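Local coordinates for arginyl-trna synthetase (Thermus thermophilus, PDB 1IQ0), which probably catalyses the ATP-dependent attachment of L-arginine to its cognate tRNA, releasing AMP and diphosphate, as a monomeric class I aminoacyl-tRNA synthetase, at residues 163-168 and 188-193; 279-284 and 368-373; 411-416 and 429-434. All coordinates share one frame; numbering follows the deposited sequence.

Contact 1. Residues 163-168 and 188-193; sequences LRHYGL and HQDPEY
A single direct hydrogen bond, from the phenol of Tyr166 to the carboxylate of Asp190, joins two segments whose nearest CA atoms, those of the same two residues, stay 10.6 Å apart. Tyr166 OH donates to Asp190 OD2 at 2.7 Å, using the anti lone pair of that oxygen, the one turned away from OD1. OD2 lies at the edge of the ring, near its plane, and the ring and carboxylate planes are 34° apart. Tyr166 sets out alongside the gap, and with CG anti to the carbonyl carbon (chi1 -64°) its phenol end is carried across. The other carboxylate oxygen is turned to its own backbone: Asp190 OD1 accepts from Glu192 N at 2.9 Å, an Asx turn within the type I beta turn 190-193. The carboxylate is therefore gripped at both oxygens, which fixes its rotation. His165 comes edge-on to one face of the Tyr166 ring, its ND1 3.6 Å above the ring plane near the rim. A second, looser bridge runs through a water, 2.7 Å from Glu192 OE1, to which it donates, and 3.2 Å from His165 NE2. Tyr166 follows the end of helix 154-165, which a Schellman motif closes at Gly167, while Asp190 follows helix 176-189. The contact thus ties together the C-terminal ends of two successive surface helices; farther back, Leu163 packs on Phe179 and Ala183 of helix 176-189, and Leu196, in the loop before helix 197-208, touches both His165 and Asp190.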
loop_
_atom_site.group_PDB
_atom_site.type_symbol
_atom_site.label_atom_id
_atom_site.label_comp_id
_atom_site.label_asym_id
_atom_site.label_seq_id
_atom_site.Cartn_x
_atom_site.Cartn_y
_atom_site.Cartn_z
ATOM N N LEU A 163 30.221 -9.389 -15.105
ATOM C CA LEU A 163 31.254 -8.722 -14.324
ATOM C C LEU A 163 32.608 -9.409 -14.484
ATOM O O LEU A 163 33.640 -8.751 -14.582
ATOM C CB LEU A 163 30.863 -8.694 -12.841
ATOM C CG LEU A 163 29.736 -7.714 -12.509
ATOM C CD1 LEU A 163 29.219 -7.959 -11.090
ATOM C CD2 LEU A 163 30.255 -6.289 -12.659
ATOM N N ARG A 164 32.601 -10.735 -14.515
ATOM C CA ARG A 164 33.833 -11.502 -14.657
ATOM C C ARG A 164 34.297 -11.545 -16.113
ATOM O O ARG A 164 35.446 -11.233 -16.413
ATOM C CB ARG A 164 33.606 -12.924 -14.143
ATOM C CG ARG A 164 34.865 -13.686 -13.795
ATOM C CD ARG A 164 34.506 -15.059 -13.254
ATOM N NE ARG A 164 35.633 -15.725 -12.610
ATOM C CZ ARG A 164 36.224 -15.296 -11.499
ATOM N NH1 ARG A 164 35.796 -14.193 -10.899
ATOM N NH2 ARG A 164 37.241 -15.975 -10.983
ATOM N N HIS A 165 33.385 -11.920 -17.006
ATOM C CA HIS A 165 33.671 -12.038 -18.432
ATOM C C HIS A 165 34.306 -10.794 -19.036
ATOM O O HIS A 165 35.227 -10.897 -19.844
ATOM C CB HIS A 165 32.388 -12.381 -19.198
ATOM C CG HIS A 165 32.600 -12.610 -20.662
ATOM N ND1 HIS A 165 32.159 -11.728 -21.628
ATOM C CD2 HIS A 165 33.211 -13.620 -21.328
ATOM C CE1 HIS A 165 32.487 -12.185 -22.824
ATOM N NE2 HIS A 165 33.125 -13.332 -22.669
ATOM N N TYR A 166 33.810 -9.623 -18.651
ATOM C CA TYR A 166 34.349 -8.376 -19.177
ATOM C C TYR A 166 35.494 -7.848 -18.328
ATOM O O TYR A 166 36.065 -6.805 -18.630
ATOM C CB TYR A 166 33.239 -7.327 -19.289
ATOM C CG TYR A 166 32.172 -7.722 -20.280
ATOM C CD1 TYR A 166 30.884 -8.054 -19.854
ATOM C CD2 TYR A 166 32.467 -7.823 -21.643
ATOM C CE1 TYR A 166 29.914 -8.480 -20.761
ATOM C CE2 TYR A 166 31.506 -8.250 -22.562
ATOM C CZ TYR A 166 30.229 -8.579 -22.111
ATOM O OH TYR A 166 29.282 -9.025 -23.003
ATOM N N GLY A 167 35.829 -8.585 -17.273
ATOM C CA GLY A 167 36.914 -8.177 -16.400
ATOM C C GLY A 167 36.708 -6.774 -15.880
ATOM O O GLY A 167 37.589 -5.919 -15.994
ATOM N N LEU A 168 35.531 -6.538 -15.310
ATOM C CA LEU A 168 35.189 -5.231 -14.767
ATOM C C LEU A 168 35.500 -5.175 -13.278
ATOM O O LEU A 168 35.224 -6.117 -12.540
ATOM C CB LEU A 168 33.707 -4.945 -15.005
ATOM C CG LEU A 168 33.273 -5.018 -16.469
ATOM C CD1 LEU A 168 31.766 -4.819 -16.567
ATOM C CD2 LEU A 168 34.015 -3.959 -17.275
ATOM N N HIS A 188 24.048 -7.906 -22.675
ATOM C CA HIS A 188 22.915 -7.985 -23.596
ATOM C C HIS A 188 23.055 -7.191 -24.890
ATOM O O HIS A 188 22.197 -7.277 -25.767
ATOM C CB HIS A 188 21.617 -7.582 -22.894
ATOM C CG HIS A 188 20.964 -8.711 -22.164
ATOM N ND1 HIS A 188 21.384 -9.138 -20.922
ATOM C CD2 HIS A 188 19.972 -9.553 -22.534
ATOM C CE1 HIS A 188 20.678 -10.193 -20.561
ATOM N NE2 HIS A 188 19.814 -10.465 -21.522
ATOM N N GLN A 189 24.124 -6.412 -25.008
ATOM C CA GLN A 189 24.354 -5.647 -26.228
ATOM C C GLN A 189 25.473 -6.350 -26.984
ATOM O O GLN A 189 25.790 -6.001 -28.120
ATOM C CB GLN A 189 24.782 -4.209 -25.908
ATOM C CG GLN A 189 23.728 -3.377 -25.204
ATOM C CD GLN A 189 24.153 -1.931 -25.021
ATOM O OE1 GLN A 189 25.276 -1.648 -24.603
ATOM N NE2 GLN A 189 23.251 -1.007 -25.324
ATOM N N ASP A 190 26.064 -7.351 -26.336
ATOM C CA ASP A 190 27.161 -8.097 -26.933
ATOM C C ASP A 190 26.680 -8.905 -28.137
ATOM O O ASP A 190 25.728 -9.683 -28.038
ATOM C CB ASP A 190 27.789 -9.028 -25.899
ATOM C CG ASP A 190 29.132 -9.565 -26.347
ATOM O OD1 ASP A 190 29.258 -9.915 -27.540
ATOM O OD2 ASP A 190 30.058 -9.644 -25.507
ATOM N N PRO A 191 27.338 -8.725 -29.296
ATOM C CA PRO A 191 27.000 -9.423 -30.543
ATOM C C PRO A 191 26.968 -10.944 -30.388
ATOM O O PRO A 191 26.186 -11.629 -31.052
ATOM C CB PRO A 191 28.105 -8.971 -31.498
ATOM C CG PRO A 191 28.432 -7.600 -31.008
ATOM C CD PRO A 191 28.461 -7.794 -29.510
ATOM N N GLU A 192 27.811 -11.470 -29.505
ATOM C CA GLU A 192 27.862 -12.913 -29.297
ATOM C C GLU A 192 27.205 -13.375 -27.996
ATOM O O GLU A 192 27.663 -14.321 -27.355
ATOM C CB GLU A 192 29.311 -13.403 -29.366
ATOM C CG GLU A 192 30.219 -12.890 -28.273
ATOM C CD GLU A 192 31.674 -13.251 -28.525
ATOM O OE1 GLU A 192 32.478 -13.178 -27.569
ATOM O OE2 GLU A 192 32.011 -13.599 -29.681
ATOM N N TYR A 193 26.117 -12.703 -27.629
ATOM C CA TYR A 193 25.360 -13.030 -26.429
ATOM C C TYR A 193 24.877 -14.485 -26.452
ATOM O O TYR A 193 24.975 -15.194 -25.451
ATOM C CB TYR A 193 24.161 -12.082 -26.301
ATOM C CG TYR A 193 23.184 -12.461 -25.210
ATOM C CD1 TYR A 193 23.540 -12.386 -23.863
ATOM C CD2 TYR A 193 21.906 -12.918 -25.530
ATOM C CE1 TYR A 193 22.641 -12.758 -22.858
ATOM C CE2 TYR A 193 21.005 -13.292 -24.542
ATOM C CZ TYR A 193 21.375 -13.211 -23.205
ATOM O OH TYR A 193 20.473 -13.595 -22.231
HETATM O O HOH W 1 34.091 -14.008 -25.623
#

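Contact 2. Residues 279-284 and 368-373; sequences SPVIPG and LALAGY
Val281 and Ala369 bring the backbones closest, with CA atoms 7.0 Å apart, where an irregular loop passes the last turn of a helix that a Schellman motif ends at Gly372. The contact is wholly apolar. Val281 reaches over with one branch: its first torsion (chi1 -62°) turns CG1, and not CG2, to the helix, where CG1 lies 3.7 Å from Ala369 CB and 4.0 Å from Leu370 CD2. Leu370 meets the loop through CD2 alone, and that methyl also touches Pro280 CG at 4.0 Å, the proline and leucine side chains crossing at about a right angle. Leu370 leaves its helix beside the loop, and only its end swings round to it. His261 touches both Pro280 and Leu370, while Ala366, one turn earlier on the helix, continues the patch against Val281. On the loop side, Ser279 OG is hydrogen-bonded to Asp277 at the end of the preceding strand. This is loop-on-helix packing at the surface of the Rossmann-type fold of the class I catalytic domain: the connection between strands 274-277 and 289-291 rests on the C-terminal end of helix 361-370, which follows strand 348-354, one of the parallel strands of the large mixed sheet.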
loop_
_atom_site.group_PDB
_atom_site.type_symbol
_atom_site.label_atom_id
_atom_site.label_comp_id
_atom_site.label_asym_id
_atom_site.label_seq_id
_atom_site.Cartn_x
_atom_site.Cartn_y
_atom_site.Cartn_z
ATOM N N SER A 279 -10.311 -28.159 -10.713
ATOM C CA SER A 279 -11.746 -28.083 -11.001
ATOM C C SER A 279 -12.683 -28.268 -9.806
ATOM O O SER A 279 -13.726 -27.620 -9.729
ATOM C CB SER A 279 -12.130 -29.071 -12.114
ATOM O OG SER A 279 -11.988 -30.421 -11.705
ATOM N N PRO A 280 -12.330 -29.145 -8.853
ATOM C CA PRO A 280 -13.213 -29.339 -7.698
ATOM C C PRO A 280 -13.333 -28.146 -6.750
ATOM O O PRO A 280 -14.183 -28.141 -5.859
ATOM C CB PRO A 280 -12.621 -30.572 -7.014
ATOM C CG PRO A 280 -11.177 -30.486 -7.355
ATOM C CD PRO A 280 -11.192 -30.078 -8.805
ATOM N N VAL A 281 -12.490 -27.137 -6.935
ATOM C CA VAL A 281 -12.540 -25.955 -6.080
ATOM C C VAL A 281 -12.732 -24.695 -6.907
ATOM O O VAL A 281 -13.176 -23.671 -6.394
ATOM C CB VAL A 281 -11.250 -25.799 -5.235
ATOM C CG1 VAL A 281 -11.091 -26.987 -4.306
ATOM C CG2 VAL A 281 -10.042 -25.663 -6.142
ATOM N N ILE A 282 -12.397 -24.778 -8.189
ATOM C CA ILE A 282 -12.533 -23.647 -9.100
ATOM C C ILE A 282 -13.355 -24.050 -10.323
ATOM O O ILE A 282 -12.836 -24.656 -11.264
ATOM C CB ILE A 282 -11.149 -23.138 -9.565
ATOM C CG1 ILE A 282 -10.378 -22.576 -8.367
ATOM C CG2 ILE A 282 -11.314 -22.076 -10.644
ATOM C CD1 ILE A 282 -8.999 -22.063 -8.709
ATOM N N PRO A 283 -14.655 -23.709 -10.322
ATOM C CA PRO A 283 -15.573 -24.028 -11.420
ATOM C C PRO A 283 -15.283 -23.253 -12.700
ATOM O O PRO A 283 -14.681 -22.181 -12.669
ATOM C CB PRO A 283 -16.933 -23.675 -10.831
ATOM C CG PRO A 283 -16.608 -22.489 -9.979
ATOM C CD PRO A 283 -15.352 -22.947 -9.269
ATOM N N GLY A 284 -15.717 -23.814 -13.826
ATOM C CA GLY A 284 -15.516 -23.168 -15.111
ATOM C C GLY A 284 -14.071 -22.935 -15.505
ATOM O O GLY A 284 -13.521 -21.860 -15.268
ATOM N N LEU A 368 -4.371 -24.211 -1.658
ATOM C CA LEU A 368 -4.697 -24.116 -0.242
ATOM C C LEU A 368 -5.969 -24.914 0.075
ATOM O O LEU A 368 -6.042 -25.580 1.101
ATOM C CB LEU A 368 -4.869 -22.649 0.173
ATOM C CG LEU A 368 -3.583 -21.843 0.374
ATOM C CD1 LEU A 368 -3.908 -20.359 0.386
ATOM C CD2 LEU A 368 -2.906 -22.258 1.678
ATOM N N ALA A 369 -6.965 -24.860 -0.805
ATOM C CA ALA A 369 -8.208 -25.604 -0.570
ATOM C C ALA A 369 -7.984 -27.120 -0.652
ATOM O O ALA A 369 -8.376 -27.865 0.250
ATOM C CB ALA A 369 -9.287 -25.175 -1.576
ATOM N N LEU A 370 -7.341 -27.572 -1.724
ATOM C CA LEU A 370 -7.073 -28.997 -1.906
ATOM C C LEU A 370 -6.228 -29.582 -0.779
ATOM O O LEU A 370 -6.351 -30.762 -0.444
ATOM C CB LEU A 370 -6.376 -29.233 -3.246
ATOM C CG LEU A 370 -7.262 -28.938 -4.457
ATOM C CD1 LEU A 370 -6.444 -28.999 -5.736
ATOM C CD2 LEU A 370 -8.408 -29.945 -4.492
ATOM N N ALA A 371 -5.371 -28.755 -0.195
ATOM C CA ALA A 371 -4.520 -29.206 0.893
ATOM C C ALA A 371 -5.338 -29.237 2.176
ATOM O O ALA A 371 -4.842 -29.632 3.225
ATOM C CB ALA A 371 -3.324 -28.266 1.050
ATOM N N GLY A 372 -6.592 -28.799 2.090
ATOM C CA GLY A 372 -7.453 -28.802 3.258
ATOM C C GLY A 372 -7.472 -27.512 4.058
ATOM O O GLY A 372 -7.664 -27.536 5.273
ATOM N N TYR A 373 -7.268 -26.385 3.384
ATOM C CA TYR A 373 -7.284 -25.082 4.047
ATOM C C TYR A 373 -8.153 -24.116 3.264
ATOM O O TYR A 373 -7.680 -23.090 2.779
ATOM C CB TYR A 373 -5.868 -24.520 4.168
ATOM C CG TYR A 373 -4.947 -25.390 4.983
ATOM C CD1 TYR A 373 -4.195 -26.395 4.382
ATOM C CD2 TYR A 373 -4.851 -25.228 6.367
ATOM C CE1 TYR A 373 -3.360 -27.226 5.140
ATOM C CE2 TYR A 373 -4.025 -26.050 7.134
ATOM C CZ TYR A 373 -3.282 -27.045 6.513
ATOM O OH TYR A 373 -2.457 -27.849 7.267
#

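Contact 3. Residues 411-416 and 429-434; sequences EATRRA and DKEEAA
Thr413 meets Glu431 and Ala434 across the contact, and its side chain divides at CB. The methyl CG2, anti to the backbone N, approaches Glu431 OE2 at 3.6 Å and lies 4.5 Å from Ala434 CB, the two side chains Thr413 and Glu431 crossing at about a right angle. The hydroxyl OG1, beside the backbone N, turns back to its own helix and is hydrogen-bonded to Leu409 O. The backbones come closest at Ala416 and Ala434, whose CA atoms are 5.0 Å apart. Ala416 CB packs on Ala434 O at 3.5 Å and on Ala434 CB at 4.2 Å, and Ala434 CB in turn lies 4.0 Å from Thr413 O. The small methyls permit this, with the axes of the short helical segments approaching to 9.3 Å at an angle of 124°. Glu431 starts out pointing away from the other helix; the bend at chi2 (50°) brings its carboxylate round, and OE1 forms a salt bridge with Arg417, one turn beyond Thr413. Farther along helix 430-448, Val437 touches Ala416 and Ala438 touches Thr413, extending the steeply crossed pair of consecutive helices 405-423 and 430-448. The chemistry is that of methyls set against oxygens: the alanine methyls pack on backbone carbonyls and the threonine methyl on the Glu431 carboxylate, without a hydrogen bond between the two segments. Glu431 instead has its polar partner in Arg417, just past the end of segment 411-416, which probably offsets its charge.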
loop_
_atom_site.group_PDB
_atom_site.type_symbol
_atom_site.label_atom_id
_atom_site.label_comp_id
_atom_site.label_asym_id
_atom_site.label_seq_id
_atom_site.Cartn_x
_atom_site.Cartn_y
_atom_site.Cartn_z
ATOM N N GLU A 411 16.821 13.734 -9.802
ATOM C CA GLU A 411 16.250 14.767 -10.651
ATOM C C GLU A 411 15.060 15.449 -9.971
ATOM O O GLU A 411 14.872 16.656 -10.115
ATOM C CB GLU A 411 15.826 14.162 -11.991
ATOM C CG GLU A 411 15.147 15.136 -12.966
ATOM C CD GLU A 411 15.988 16.371 -13.274
ATOM O OE1 GLU A 411 17.218 16.329 -13.064
ATOM O OE2 GLU A 411 15.418 17.384 -13.738
ATOM N N ALA A 412 14.259 14.683 -9.232
ATOM C CA ALA A 412 13.113 15.251 -8.528
ATOM C C ALA A 412 13.605 16.099 -7.361
ATOM O O ALA A 412 13.022 17.139 -7.044
ATOM C CB ALA A 412 12.200 14.145 -8.019
ATOM N N THR A 413 14.684 15.652 -6.726
ATOM C CA THR A 413 15.265 16.371 -5.599
ATOM C C THR A 413 15.910 17.659 -6.109
ATOM O O THR A 413 15.949 18.668 -5.409
ATOM C CB THR A 413 16.339 15.520 -4.894
ATOM O OG1 THR A 413 15.734 14.331 -4.370
ATOM C CG2 THR A 413 16.992 16.305 -3.755
ATOM N N ARG A 414 16.414 17.607 -7.337
ATOM C CA ARG A 414 17.053 18.749 -7.978
ATOM C C ARG A 414 16.017 19.850 -8.142
ATOM O O ARG A 414 16.221 20.988 -7.716
ATOM C CB ARG A 414 17.562 18.344 -9.362
ATOM C CG ARG A 414 18.388 19.392 -10.083
ATOM C CD ARG A 414 19.854 19.235 -9.734
ATOM N NE ARG A 414 20.288 17.840 -9.832
ATOM C CZ ARG A 414 20.113 17.069 -10.903
ATOM N NH1 ARG A 414 19.510 17.548 -11.984
ATOM N NH2 ARG A 414 20.539 15.812 -10.893
ATOM N N ARG A 415 14.902 19.498 -8.775
ATOM C CA ARG A 415 13.832 20.451 -9.019
ATOM C C ARG A 415 13.194 20.954 -7.727
ATOM O O ARG A 415 12.845 22.130 -7.623
ATOM C CB ARG A 415 12.773 19.827 -9.926
ATOM C CG ARG A 415 13.340 19.265 -11.219
ATOM C CD ARG A 415 12.250 19.069 -12.254
ATOM N NE ARG A 415 12.752 18.445 -13.475
ATOM C CZ ARG A 415 12.173 18.570 -14.666
ATOM N NH1 ARG A 415 11.076 19.302 -14.796
ATOM N NH2 ARG A 415 12.683 17.956 -15.729
ATOM N N ALA A 416 13.049 20.071 -6.742
ATOM C CA ALA A 416 12.462 20.461 -5.465
ATOM C C ALA A 416 13.346 21.506 -4.804
ATOM O O ALA A 416 12.852 22.463 -4.212
ATOM C CB ALA A 416 12.329 19.261 -4.554
ATOM N N ASP A 429 17.383 24.451 6.858
ATOM C CA ASP A 429 17.961 23.337 6.106
ATOM C C ASP A 429 17.172 23.123 4.817
ATOM O O ASP A 429 16.120 22.483 4.818
ATOM C CB ASP A 429 17.946 22.056 6.945
ATOM C CG ASP A 429 18.686 20.909 6.271
ATOM O OD1 ASP A 429 18.796 19.828 6.886
ATOM O OD2 ASP A 429 19.159 21.089 5.129
ATOM N N LYS A 430 17.693 23.660 3.719
ATOM C CA LYS A 430 17.042 23.561 2.416
ATOM C C LYS A 430 17.115 22.169 1.801
ATOM O O LYS A 430 16.185 21.743 1.119
ATOM C CB LYS A 430 17.657 24.572 1.443
ATOM C CG LYS A 430 17.589 26.017 1.913
ATOM C CD LYS A 430 18.218 26.960 0.898
ATOM C CE LYS A 430 18.245 28.394 1.412
ATOM N NZ LYS A 430 16.882 28.895 1.742
ATOM N N GLU A 431 18.218 21.464 2.031
ATOM C CA GLU A 431 18.383 20.127 1.472
ATOM C C GLU A 431 17.359 19.147 2.043
ATOM O O GLU A 431 16.730 18.391 1.298
ATOM C CB GLU A 431 19.798 19.606 1.721
ATOM C CG GLU A 431 20.084 18.287 1.018
ATOM C CD GLU A 431 19.716 18.321 -0.460
ATOM O OE1 GLU A 431 20.279 19.158 -1.200
ATOM O OE2 GLU A 431 18.859 17.512 -0.879
ATOM N N GLU A 432 17.192 19.157 3.362
ATOM C CA GLU A 432 16.227 18.277 3.999
ATOM C C GLU A 432 14.828 18.618 3.480
ATOM O O GLU A 432 14.004 17.729 3.250
ATOM C CB GLU A 432 16.270 18.442 5.519
ATOM C CG GLU A 432 15.217 17.621 6.244
ATOM C CD GLU A 432 15.452 16.122 6.128
ATOM O OE1 GLU A 432 15.828 15.645 5.038
ATOM O OE2 GLU A 432 15.247 15.417 7.136
ATOM N N ALA A 433 14.568 19.909 3.287
ATOM C CA ALA A 433 13.274 20.363 2.784
ATOM C C ALA A 433 13.042 19.842 1.369
ATOM O O ALA A 433 11.944 19.394 1.035
ATOM C CB ALA A 433 13.211 21.885 2.789
ATOM N N ALA A 434 14.081 19.909 0.539
ATOM C CA ALA A 434 13.978 19.442 -0.840
ATOM C C ALA A 434 13.750 17.928 -0.882
ATOM O O ALA A 434 12.962 17.438 -1.689
ATOM C CB ALA A 434 15.239 19.806 -1.618
#

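How the contacts relate
From the N terminus, the chain first closes contact 1, a short loop that brings the end of helix 154-165 to the end of helix 176-189. Contact 2 spans much more sequence, with 83 residues between its segments, and joins the loop after strand 274-277 to the end of helix 361-370. Contact 3 is again local, bringing helix 405-423 against the start of helix 430-448. The three loops follow one another in series; none lies within or crosses another. They are also separate in space: the centres of contacts 1 and 2 are about 47 Å apart, those of 1 and 3 about 37 Å, and contacts 2 and 3 lie on opposite sides of the chain's centre.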